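Local coordinates for protein glycogen synthase (Cyanobacterium sp. CLg1, PDB 6GNF) that is a bacterial glycogen/starch synthase of the two-domain GT-B glycosyltransferase fold, holding ADP and a glycan in the cleft between its Rossmann-like halves, at residues Val27-Ala32 with Gly38-Val43; Pro33-Gly38 with Asp66-Ala71. All blocks are in the same frame, centred on the assembly; numbering follows the deposited sequence.

Contact 1 and contact 2 both draw on the connection from strand 23-27 to helix 39-54 and share Gly-38. Contact 1 folds it back on the helix, against ADP and AC1; contact 2 joins it to residues 66-71. Their centres lie about 10 Å apart, contact 1 about 7 Å and contact 2 about 16 Å from the centre of the chain, so contact 2 is outer. Two polar pairs join them: Thr-37 OG1 lies 2.5 Å from Glu-30 OE2, a probable hydrogen bond, and Lys-36 NZ makes a weak ion pair with Asp-42 OD2 at 3.3 Å. Ser-35 OG also packs on Glu-30 CA, 3.4 Å away. Both touch ADP, contact 2 through Lys-36 and Gly-38.

Contact 1: Val27-Ala32 with Gly38-Val43; sequences VSTEVA and GGLGDV. With ADP (adenosine-5'-diphosphate), chain F; AC1 (4,6-dideoxy-4-{[(1S,4R,5S,6S)-4,5,6-trihydroxy-3-(hydroxymethyl)cyclohex-2-en-1-yl]amino}-alpha-D-glucopyranose), chain D.
Glu-30 reaches to the first turn of helix 39-54, where its OE1 accepts a weak hydrogen bond from Gly-41 N (3.2 Å, N-H...O 132°). CG stands anti to the carbonyl carbon (chi1 -77°) and the chain is extended beyond it, which carries the carboxylate alongside the helix start. Glu-30 CB lies 3.8 Å from Gly-41 CA, so that the side chain runs close along the backbone of the helix. OE1 has a second, closer donor in water 1, at 2.8 Å. That water also donates to AC1 O5 and accepts from Leu-40 N, so one molecule ties carboxylate, helix and glycan together. The other oxygen, OE2, is bonded to Thr-37 OG1 and Tyr-121 OH.

The backbone is matched as well. Ala-32 N donates to Gly-41 O (3.0 Å, 161°), approaching from above the carbonyl plane. Ser-28 OG donates to Glu-30 O at 2.7 Å, an acceptor it shares with Thr-44 OG1. Thr-29 OG1 has its polar partner in Tyr-121 OH; Leu-40 CD2 packs 3.9 Å from Thr-29 OG1, the two side chains crossing at about a right angle.

On the ligand side, Gly-39 N gives ADP O2B a short hydrogen bond of 2.7 Å. The terminal phosphate thus meets the N-terminal end of the helix, whose dipole would probably favour it. Residues 36-40 form the KTGGL motif of this family, and the bonding implies that the early N-H groups of the helix it opens serve phosphate, the water bridged to AC1 and the buried Glu-30 carboxylate.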
ATOM      1  N   VAL A  27      -8.810   5.833  -9.434  1.00 40.45           N
ATOM      2  CA  VAL A  27      -9.871   5.024  -8.871  1.00 40.72           C
ATOM      3  C   VAL A  27      -9.238   4.046  -7.888  1.00 42.20           C
ATOM      4  O   VAL A  27      -8.269   3.371  -8.210  1.00 41.63           O
ATOM      5  CB  VAL A  27     -10.641   4.276  -9.981  1.00 40.65           C
ATOM      6  CG1 VAL A  27     -11.899   3.631  -9.423  1.00 40.74           C
ATOM      7  CG2 VAL A  27     -11.013   5.238 -11.102  1.00 41.03           C
ATOM      8  N   SER A  28      -9.751   4.015  -6.663  1.00 45.11           N
ATOM      9  CA  SER A  28      -9.241   3.086  -5.661  1.00 46.03           C
ATOM     10  C   SER A  28     -10.241   2.847  -4.557  1.00 44.75           C
ATOM     11  O   SER A  28     -11.230   3.552  -4.436  1.00 45.01           O
ATOM     12  CB  SER A  28      -7.923   3.590  -5.049  1.00 49.10           C
ATOM     13  OG  SER A  28      -8.080   4.726  -4.259  1.00 53.91           O
ATOM     14  N   THR A  29      -9.917   1.890  -3.700  1.00 45.54           N
ATOM     15  CA  THR A  29     -10.699   1.636  -2.492  1.00 45.92           C
ATOM     16  C   THR A  29     -10.279   2.533  -1.333  1.00 45.50           C
ATOM     17  O   THR A  29     -10.998   2.621  -0.357  1.00 47.40           O
ATOM     18  CB  THR A  29     -10.538   0.176  -2.042  1.00 47.31           C
ATOM     19  OG1 THR A  29      -9.142  -0.159  -2.068  1.00 47.97           O
ATOM     20  CG2 THR A  29     -11.252  -0.733  -2.987  1.00 48.37           C
ATOM     21  N   GLU A  30      -9.102   3.156  -1.434  1.00 46.88           N
ATOM     22  CA  GLU A  30      -8.530   3.905  -0.323  1.00 48.21           C
ATOM     23  C   GLU A  30      -8.029   5.261  -0.781  1.00 48.16           C
ATOM     24  O   GLU A  30      -7.320   5.347  -1.778  1.00 46.94           O
ATOM     25  CB  GLU A  30      -7.323   3.165   0.244  1.00 49.12           C
ATOM     26  CG  GLU A  30      -7.636   1.976   1.119  1.00 50.91           C
ATOM     27  CD  GLU A  30      -6.379   1.288   1.639  1.00 51.71           C
ATOM     28  OE1 GLU A  30      -5.358   1.964   1.932  1.00 50.92           O
ATOM     29  OE2 GLU A  30      -6.430   0.046   1.753  1.00 49.66           O
ATOM     30  N   VAL A  31      -8.341   6.297  -0.007  1.00 49.20           N
ATOM     31  CA  VAL A  31      -7.740   7.624  -0.187  1.00 48.75           C
ATOM     32  C   VAL A  31      -7.497   8.231   1.193  1.00 48.67           C
ATOM     33  O   VAL A  31      -8.437   8.595   1.887  1.00 50.51           O
ATOM     34  CB  VAL A  31      -8.653   8.586  -0.994  1.00 48.07           C
ATOM     35  CG1 VAL A  31      -7.962   9.930  -1.178  1.00 51.22           C
ATOM     36  CG2 VAL A  31      -9.015   7.998  -2.346  1.00 46.44           C
ATOM     37  N   ALA A  32      -6.236   8.324   1.594  1.00 48.59           N
ATOM     38  CA  ALA A  32      -5.906   8.929   2.879  1.00 49.86           C
ATOM     39  C   ALA A  32      -6.249  10.411   2.828  1.00 49.61           C
ATOM     40  O   ALA A  32      -6.192  11.021   1.767  1.00 49.51           O
ATOM     41  CB  ALA A  32      -4.425   8.747   3.198  1.00 49.44           C
ATOM     42  N   GLY A  38      -3.164   1.102   4.783  1.00 55.76           N
ATOM     43  CA  GLY A  38      -1.756   0.970   4.440  1.00 54.20           C
ATOM     44  C   GLY A  38      -1.301   1.991   3.406  1.00 51.39           C
ATOM     45  O   GLY A  38      -1.923   3.029   3.230  1.00 50.50           O
ATOM     46  N   GLY A  39      -0.252   1.635   2.670  1.00 49.56           N
ATOM     47  CA  GLY A  39       0.392   2.537   1.735  1.00 49.53           C
ATOM     48  C   GLY A  39      -0.422   2.956   0.536  1.00 49.87           C
ATOM     49  O   GLY A  39      -0.168   4.016  -0.021  1.00 51.06           O
ATOM     50  N   LEU A  40      -1.375   2.137   0.099  1.00 49.59           N
ATOM     51  CA  LEU A  40      -2.204   2.500  -1.047  1.00 49.68           C
ATOM     52  C   LEU A  40      -2.868   3.861  -0.847  1.00 47.96           C
ATOM     53  O   LEU A  40      -2.833   4.721  -1.719  1.00 49.43           O
ATOM     54  CB  LEU A  40      -3.283   1.440  -1.288  1.00 50.05           C
ATOM     55  CG  LEU A  40      -4.381   1.796  -2.299  1.00 50.53           C
ATOM     56  CD1 LEU A  40      -3.790   2.091  -3.673  1.00 50.07           C
ATOM     57  CD2 LEU A  40      -5.378   0.666  -2.391  1.00 51.21           C
ATOM     58  N   GLY A  41      -3.486   4.038   0.310  1.00 47.97           N
ATOM     59  CA  GLY A  41      -4.144   5.294   0.638  1.00 47.99           C
ATOM     60  C   GLY A  41      -3.224   6.493   0.624  1.00 50.72           C
ATOM     61  O   GLY A  41      -3.674   7.595   0.279  1.00 47.97           O
ATOM     62  N   ASP A  42      -1.974   6.300   1.056  1.00 51.18           N
ATOM     63  CA  ASP A  42      -0.991   7.378   1.049  1.00 52.49           C
ATOM     64  C   ASP A  42      -0.631   7.795  -0.366  1.00 51.37           C
ATOM     65  O   ASP A  42      -0.575   8.982  -0.642  1.00 50.80           O
ATOM     66  CB  ASP A  42       0.276   6.987   1.811  1.00 55.74           C
ATOM     67  CG  ASP A  42       0.040   6.830   3.319  1.00 62.73           C
ATOM     68  OD1 ASP A  42      -0.783   7.562   3.923  1.00 66.07           O
ATOM     69  OD2 ASP A  42       0.701   5.951   3.927  1.00 69.92           O
ATOM     70  N   VAL A  43      -0.464   6.832  -1.269  1.00 50.89           N
ATOM     71  CA  VAL A  43      -0.140   7.143  -2.660  1.00 50.71           C
ATOM     72  C   VAL A  43      -1.289   7.910  -3.324  1.00 50.34           C
ATOM     73  O   VAL A  43      -1.062   8.942  -3.965  1.00 49.25           O
ATOM     74  CB  VAL A  43       0.173   5.876  -3.476  1.00 51.00           C
ATOM     75  CG1 VAL A  43       0.360   6.225  -4.944  1.00 51.23           C
ATOM     76  CG2 VAL A  43       1.417   5.167  -2.926  1.00 52.78           C
TER
HETATM   77  PB  ADP F 601       1.911  -1.599   3.468  1.00 64.14           P
HETATM   78  O1B ADP F 601       2.460  -2.791   2.727  1.00 64.43           O
HETATM   79  O2B ADP F 601       1.291  -0.567   2.567  1.00 64.53           O
HETATM   80  O3B ADP F 601       1.106  -1.966   4.685  1.00 60.91           O
HETATM   81  PA  ADP F 601       3.829   0.546   3.641  1.00 84.47           P
HETATM   82  O1A ADP F 601       3.774   0.775   2.136  1.00 69.12           O
HETATM   83  O2A ADP F 601       5.133   0.716   4.409  1.00 82.66           O
HETATM   84  O3A ADP F 601       3.258  -0.917   4.040  1.00 74.64           O
HETATM   85  O5' ADP F 601       2.728   1.499   4.343  1.00 84.56           O
HETATM   86  C5' ADP F 601       2.197   1.204   5.640  1.00 81.96           C
HETATM   87  C4' ADP F 601       1.903   2.527   6.336  1.00 81.16           C
HETATM   88  O4' ADP F 601       1.101   2.356   7.506  1.00 75.86           O
HETATM   89  C3' ADP F 601       3.190   3.185   6.790  1.00 81.16           C
HETATM   90  O3' ADP F 601       3.099   4.579   6.480  1.00 85.18           O
HETATM   91  C2' ADP F 601       3.253   2.921   8.277  1.00 76.78           C
HETATM   92  O2' ADP F 601       3.867   4.036   8.916  1.00 80.62           O
HETATM   93  C1' ADP F 601       1.800   2.751   8.688  1.00 75.05           C
HETATM   94  N9  ADP F 601       1.518   1.729   9.733  1.00 73.68           N
HETATM   95  C8  ADP F 601       1.543   0.388   9.581  1.00 74.67           C
HETATM   96  N7  ADP F 601       1.197  -0.247  10.735  1.00 71.25           N
HETATM   97  C5  ADP F 601       0.929   0.703  11.648  1.00 70.72           C
HETATM   98  C6  ADP F 601       0.507   0.746  13.063  1.00 69.42           C
HETATM   99  N6  ADP F 601       0.295  -0.386  13.762  1.00 72.60           N
HETATM  100  N1  ADP F 601       0.344   1.953  13.644  1.00 70.28           N
HETATM  101  C2  ADP F 601       0.551   3.102  12.982  1.00 70.62           C
HETATM  102  N3  ADP F 601       0.933   3.134  11.692  1.00 72.08           N
HETATM  103  C4  ADP F 601       1.132   1.998  10.981  1.00 71.99           C
HETATM  104  C1  AC1 D   3      -4.101  -3.164   0.348  1.00 62.34           C
HETATM  105  O2  AC1 D   3      -4.175  -3.398  -2.075  1.00 58.64           O
HETATM  106  C2  AC1 D   3      -3.498  -2.732  -0.990  1.00 61.16           C
HETATM  107  C4A AC1 D   3       3.453  -0.361  -1.234  1.00 50.53           C
HETATM  108  C3  AC1 D   3      -1.993  -2.998  -1.047  1.00 59.84           C
HETATM  109  O3  AC1 D   3      -1.505  -2.395  -2.250  1.00 59.98           O
HETATM  110  C4  AC1 D   3      -1.263  -2.437   0.194  1.00 59.69           C
HETATM  111  N4A AC1 D   3       0.203  -2.651   0.203  1.00 53.32           N
HETATM  112  C5  AC1 D   3      -1.939  -3.059   1.426  1.00 60.63           C
HETATM  113  O5  AC1 D   3      -3.322  -2.683   1.454  1.00 64.51           O
HETATM  114  C6  AC1 D   3      -1.320  -2.613   2.741  1.00 63.55           C
HETATM  115  C1B AC1 D   3       1.139  -2.205  -0.832  1.00 49.71           C
HETATM  116  C2B AC1 D   3       2.618  -2.639  -0.612  1.00 51.61           C
HETATM  117  O2B AC1 D   3       2.796  -3.539   0.478  1.00 50.03           O
HETATM  118  C3B AC1 D   3       3.609  -1.536  -0.316  1.00 48.80           C
HETATM  119  O3B AC1 D   3       4.933  -2.039  -0.494  1.00 51.50           O
HETATM  120  O4  AC1 D   3       4.296   0.672  -0.713  1.00 51.99           O
HETATM  121  C5B AC1 D   3       2.018   0.094  -1.283  1.00 47.20           C
HETATM  122  C7B AC1 D   3       0.999  -0.719  -1.055  1.00 47.15           C
HETATM  123  C6B AC1 D   3       1.735   1.516  -1.653  1.00 44.05           C
HETATM  124  O6B AC1 D   3       2.299   1.726  -2.950  1.00 46.47           O
HETATM  125  O   HOH W   1      -3.201   0.123   1.704  1.00 49.02           O

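Contact 2: Pro33-Gly38 with Asp66-Ala71; sequences PYSKTG and DQYEDA. With ADP (adenosine-5'-diphosphate), chain F; GLC (alpha-D-glucopyranose), chain B; SO4 (sulfate ion), chain G.
Tyr-34, which follows a cis-linked Pro-33, turns the edge of its ring toward the face of Tyr-68. The centroids are 5.3 Å apart and the planes meet at 69°, a T-shaped pair in which Tyr-34 CD1 comes within 3.8 Å of Tyr-68 CG. Tyr-34 CB makes a CH-pi contact over the same face of Tyr-68, offset toward the rim; Asp-66 O lies over the opposite face, 3.5 Å above the plane. At the far end, Tyr-34 OH donates to the syn lone pair of Asp-70 OD2 (2.8 Å). Asp-70 CG lies between its backbone N and carbonyl carbon (chi1 62°), which sets the carboxylate at the edge of the Tyr-34 ring, the two planes 31° apart. Water 2 completes the join, donating to Tyr-34 O (2.8 Å) and Asp-66 OD2 while accepting from Tyr-68 OH (2.6 Å).

Next along the chain, Ser-35 CB rests 4.0 Å from Tyr-68 OH, and its own OG is bonded to Val-31 N. The loop then leaves residues 66-71 for the ligands: Lys-36 NZ approaches ADP O4' to 3.5 Å, and Thr-37 OG1 accepts a bond from GLC O6 before Gly-38 leads into helix 39-54.

Two loops are joined here, beyond the C-terminal ends of the parallel strands of the beta-alpha-beta unit 23-27, 39-54, 57-63 that begins the N-terminal Rossmann-like domain of a GT-B fold.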
ATOM      1  N   PRO A  33      -6.619  11.001   3.979  1.00 50.46           N
ATOM      2  CA  PRO A  33      -6.774  10.383   5.294  1.00 51.08           C
ATOM      3  C   PRO A  33      -8.184   9.834   5.547  1.00 50.73           C
ATOM      4  O   PRO A  33      -8.480   9.365   6.625  1.00 53.35           O
ATOM      5  CB  PRO A  33      -6.472  11.542   6.244  1.00 52.56           C
ATOM      6  CG  PRO A  33      -6.967  12.752   5.512  1.00 52.02           C
ATOM      7  CD  PRO A  33      -6.867  12.453   4.036  1.00 51.22           C
ATOM      8  N   TYR A  34      -9.020   9.786   4.523  1.00 50.59           N
ATOM      9  CA  TYR A  34     -10.422   9.403   4.692  1.00 51.26           C
ATOM     10  C   TYR A  34     -10.520   7.890   4.914  1.00 51.61           C
ATOM     11  O   TYR A  34     -11.240   7.406   5.784  1.00 51.80           O
ATOM     12  CB  TYR A  34     -11.194   9.761   3.425  1.00 52.05           C
ATOM     13  CG  TYR A  34     -11.139  11.225   3.034  1.00 54.38           C
ATOM     14  CD1 TYR A  34     -12.102  12.121   3.504  1.00 56.03           C
ATOM     15  CD2 TYR A  34     -10.142  11.716   2.184  1.00 53.30           C
ATOM     16  CE1 TYR A  34     -12.071  13.458   3.150  1.00 58.45           C
ATOM     17  CE2 TYR A  34     -10.102  13.051   1.827  1.00 55.75           C
ATOM     18  CZ  TYR A  34     -11.070  13.923   2.311  1.00 59.82           C
ATOM     19  OH  TYR A  34     -11.078  15.267   1.977  1.00 60.97           O
ATOM     20  N   SER A  35      -9.818   7.150   4.061  1.00 49.97           N
ATOM     21  CA  SER A  35      -9.808   5.709   4.123  1.00 52.68           C
ATOM     22  C   SER A  35      -8.383   5.213   3.859  1.00 53.73           C
ATOM     23  O   SER A  35      -7.734   5.669   2.919  1.00 55.17           O
ATOM     24  CB  SER A  35     -10.792   5.163   3.074  1.00 50.37           C
ATOM     25  OG  SER A  35     -10.508   5.647   1.773  1.00 46.91           O
ATOM     26  N   LYS A  36      -7.923   4.242   4.639  1.00 58.52           N
ATOM     27  CA  LYS A  36      -6.533   3.815   4.602  1.00 60.22           C
ATOM     28  C   LYS A  36      -6.338   2.588   5.474  1.00 61.27           C
ATOM     29  O   LYS A  36      -6.769   2.573   6.618  1.00 66.90           O
ATOM     30  CB  LYS A  36      -5.654   4.939   5.133  1.00 63.19           C
ATOM     31  CG  LYS A  36      -4.184   4.570   5.392  1.00 67.45           C
ATOM     32  CD  LYS A  36      -3.254   5.786   5.300  1.00 70.12           C
ATOM     33  CE  LYS A  36      -2.242   5.891   6.441  1.00 74.39           C
ATOM     34  NZ  LYS A  36      -1.216   4.815   6.425  1.00 76.63           N
ATOM     35  N   THR A  37      -5.700   1.565   4.911  1.00 59.55           N
ATOM     36  CA  THR A  37      -5.313   0.337   5.621  1.00 60.10           C
ATOM     37  C   THR A  37      -3.788   0.164   5.491  1.00 57.92           C
ATOM     38  O   THR A  37      -3.213  -0.807   5.986  1.00 59.63           O
ATOM     39  CB  THR A  37      -6.000  -0.911   5.008  1.00 59.41           C
ATOM     40  OG1 THR A  37      -5.455  -1.200   3.698  1.00 56.70           O
ATOM     41  CG2 THR A  37      -7.518  -0.733   4.923  1.00 59.56           C
ATOM     42  N   GLY A  38      -3.164   1.102   4.783  1.00 55.76           N
ATOM     43  CA  GLY A  38      -1.756   0.970   4.440  1.00 54.20           C
ATOM     44  C   GLY A  38      -1.301   1.991   3.406  1.00 51.39           C
ATOM     45  O   GLY A  38      -1.923   3.029   3.230  1.00 50.50           O
ATOM     46  N   ASP A  66     -17.572   6.088   5.036  1.00 55.39           N
ATOM     47  CA  ASP A  66     -18.097   6.876   6.148  1.00 57.80           C
ATOM     48  C   ASP A  66     -18.711   8.170   5.656  1.00 56.04           C
ATOM     49  O   ASP A  66     -18.537   8.553   4.508  1.00 54.68           O
ATOM     50  CB  ASP A  66     -16.977   7.189   7.148  1.00 61.16           C
ATOM     51  CG  ASP A  66     -16.534   5.962   7.922  1.00 64.22           C
ATOM     52  OD1 ASP A  66     -17.140   5.730   8.990  1.00 69.90           O
ATOM     53  OD2 ASP A  66     -15.644   5.211   7.454  1.00 66.13           O
ATOM     54  N   GLN A  67     -19.443   8.836   6.537  1.00 57.60           N
ATOM     55  CA  GLN A  67     -20.065  10.101   6.201  1.00 59.52           C
ATOM     56  C   GLN A  67     -19.063  11.231   6.378  1.00 59.01           C
ATOM     57  O   GLN A  67     -19.128  11.956   7.360  1.00 59.97           O
ATOM     58  CB  GLN A  67     -21.302  10.312   7.070  1.00 62.69           C
ATOM     59  CG  GLN A  67     -22.330   9.218   6.875  1.00 64.30           C
ATOM     60  CD  GLN A  67     -23.627   9.504   7.592  1.00 69.47           C
ATOM     61  OE1 GLN A  67     -23.641   9.713   8.797  1.00 73.90           O
ATOM     62  NE2 GLN A  67     -24.734   9.502   6.850  1.00 72.52           N
ATOM     63  N   TYR A  68     -18.167  11.396   5.408  1.00 56.88           N
ATOM     64  CA  TYR A  68     -17.067  12.355   5.528  1.00 57.04           C
ATOM     65  C   TYR A  68     -17.619  13.763   5.631  1.00 60.17           C
ATOM     66  O   TYR A  68     -18.447  14.156   4.814  1.00 60.78           O
ATOM     67  CB  TYR A  68     -16.119  12.247   4.336  1.00 55.30           C
ATOM     68  CG  TYR A  68     -15.657  10.830   4.073  1.00 53.56           C
ATOM     69  CD1 TYR A  68     -15.056  10.084   5.074  1.00 54.06           C
ATOM     70  CD2 TYR A  68     -15.830  10.237   2.826  1.00 52.45           C
ATOM     71  CE1 TYR A  68     -14.629   8.785   4.846  1.00 53.53           C
ATOM     72  CE2 TYR A  68     -15.413   8.940   2.591  1.00 52.16           C
ATOM     73  CZ  TYR A  68     -14.810   8.219   3.604  1.00 52.69           C
ATOM     74  OH  TYR A  68     -14.401   6.926   3.348  1.00 53.59           O
ATOM     75  N   GLU A  69     -17.153  14.511   6.624  1.00 65.09           N
ATOM     76  CA  GLU A  69     -17.759  15.802   6.971  1.00 69.61           C
ATOM     77  C   GLU A  69     -17.618  16.878   5.903  1.00 66.87           C
ATOM     78  O   GLU A  69     -18.503  17.704   5.750  1.00 66.93           O
ATOM     79  CB  GLU A  69     -17.179  16.330   8.283  1.00 75.98           C
ATOM     80  CG  GLU A  69     -17.660  15.565   9.506  1.00 81.73           C
ATOM     81  CD  GLU A  69     -17.558  16.375  10.781  1.00 90.24           C
ATOM     82  OE1 GLU A  69     -18.615  16.698  11.371  1.00 96.46           O
ATOM     83  OE2 GLU A  69     -16.424  16.702  11.193  1.00 96.30           O
ATOM     84  N   ASP A  70     -16.526  16.846   5.150  1.00 65.45           N
ATOM     85  CA  ASP A  70     -16.263  17.866   4.139  1.00 66.70           C
ATOM     86  C   ASP A  70     -16.866  17.536   2.758  1.00 66.18           C
ATOM     87  O   ASP A  70     -16.633  18.266   1.796  1.00 67.63           O
ATOM     88  CB  ASP A  70     -14.751  18.109   4.008  1.00 67.74           C
ATOM     89  CG  ASP A  70     -13.987  16.875   3.551  1.00 67.29           C
ATOM     90  OD1 ASP A  70     -14.591  15.788   3.529  1.00 69.14           O
ATOM     91  OD2 ASP A  70     -12.766  16.994   3.297  1.00 72.15           O
ATOM     92  N   ALA A  71     -17.655  16.468   2.667  1.00 62.19           N
ATOM     93  CA  ALA A  71     -18.183  16.012   1.390  1.00 63.15           C
ATOM     94  C   ALA A  71     -19.674  16.277   1.276  1.00 63.98           C
ATOM     95  O   ALA A  71     -20.447  15.807   2.094  1.00 66.99           O
ATOM     96  CB  ALA A  71     -17.926  14.526   1.223  1.00 62.84           C
TER
HETATM   97  PB  ADP F 601       1.911  -1.599   3.468  1.00 64.14           P
HETATM   98  O1B ADP F 601       2.460  -2.791   2.727  1.00 64.43           O
HETATM   99  O2B ADP F 601       1.291  -0.567   2.567  1.00 64.53           O
HETATM  100  O3B ADP F 601       1.106  -1.966   4.685  1.00 60.91           O
HETATM  101  PA  ADP F 601       3.829   0.546   3.641  1.00 84.47           P
HETATM  102  O1A ADP F 601       3.774   0.775   2.136  1.00 69.12           O
HETATM  103  O2A ADP F 601       5.133   0.716   4.409  1.00 82.66           O
HETATM  104  O3A ADP F 601       3.258  -0.917   4.040  1.00 74.64           O
HETATM  105  O5' ADP F 601       2.728   1.499   4.343  1.00 84.56           O
HETATM  106  C5' ADP F 601       2.197   1.204   5.640  1.00 81.96           C
HETATM  107  C4' ADP F 601       1.903   2.527   6.336  1.00 81.16           C
HETATM  108  O4' ADP F 601       1.101   2.356   7.506  1.00 75.86           O
HETATM  109  C3' ADP F 601       3.190   3.185   6.790  1.00 81.16           C
HETATM  110  O3' ADP F 601       3.099   4.579   6.480  1.00 85.18           O
HETATM  111  C2' ADP F 601       3.253   2.921   8.277  1.00 76.78           C
HETATM  112  O2' ADP F 601       3.867   4.036   8.916  1.00 80.62           O
HETATM  113  C1' ADP F 601       1.800   2.751   8.688  1.00 75.05           C
HETATM  114  N9  ADP F 601       1.518   1.729   9.733  1.00 73.68           N
HETATM  115  C8  ADP F 601       1.543   0.388   9.581  1.00 74.67           C
HETATM  116  N7  ADP F 601       1.197  -0.247  10.735  1.00 71.25           N
HETATM  117  C5  ADP F 601       0.929   0.703  11.648  1.00 70.72           C
HETATM  118  C6  ADP F 601       0.507   0.746  13.063  1.00 69.42           C
HETATM  119  N6  ADP F 601       0.295  -0.386  13.762  1.00 72.60           N
HETATM  120  N1  ADP F 601       0.344   1.953  13.644  1.00 70.28           N
HETATM  121  C2  ADP F 601       0.551   3.102  12.982  1.00 70.62           C
HETATM  122  N3  ADP F 601       0.933   3.134  11.692  1.00 72.08           N
HETATM  123  C4  ADP F 601       1.132   1.998  10.981  1.00 71.99           C
HETATM  124  C1  GLC B   2      -7.109  -7.320   1.651  1.00 63.66           C
HETATM  125  C2  GLC B   2      -7.281  -6.645   0.281  1.00 61.89           C
HETATM  126  C3  GLC B   2      -5.944  -6.067  -0.176  1.00 61.77           C
HETATM  127  C4  GLC B   2      -5.400  -5.114   0.886  1.00 61.78           C
HETATM  128  C5  GLC B   2      -5.232  -5.889   2.199  1.00 61.14           C
HETATM  129  C6  GLC B   2      -4.615  -5.065   3.339  1.00 60.16           C
HETATM  130  O2  GLC B   2      -7.738  -7.580  -0.702  1.00 56.57           O
HETATM  131  O3  GLC B   2      -6.066  -5.396  -1.429  1.00 56.20           O
HETATM  132  O4  GLC B   2      -4.157  -4.588   0.406  1.00 59.14           O
HETATM  133  O5  GLC B   2      -6.514  -6.409   2.592  1.00 62.57           O
HETATM  134  O6  GLC B   2      -5.432  -3.939   3.700  1.00 61.92           O
HETATM  135  S   SO4 G 603     -26.570  10.615   4.231  1.00 88.15           S
HETATM  136  O1  SO4 G 603     -27.512  10.818   3.101  1.00 82.30           O
HETATM  137  O2  SO4 G 603     -25.909   9.287   4.168  1.00 84.06           O
HETATM  138  O3  SO4 G 603     -27.344  10.690   5.489  1.00 94.98           O
HETATM  139  O4  SO4 G 603     -25.540  11.679   4.219  1.00 86.02           O
HETATM  140  O   HOH W   2     -13.394   5.592   5.360  1.00 51.35           O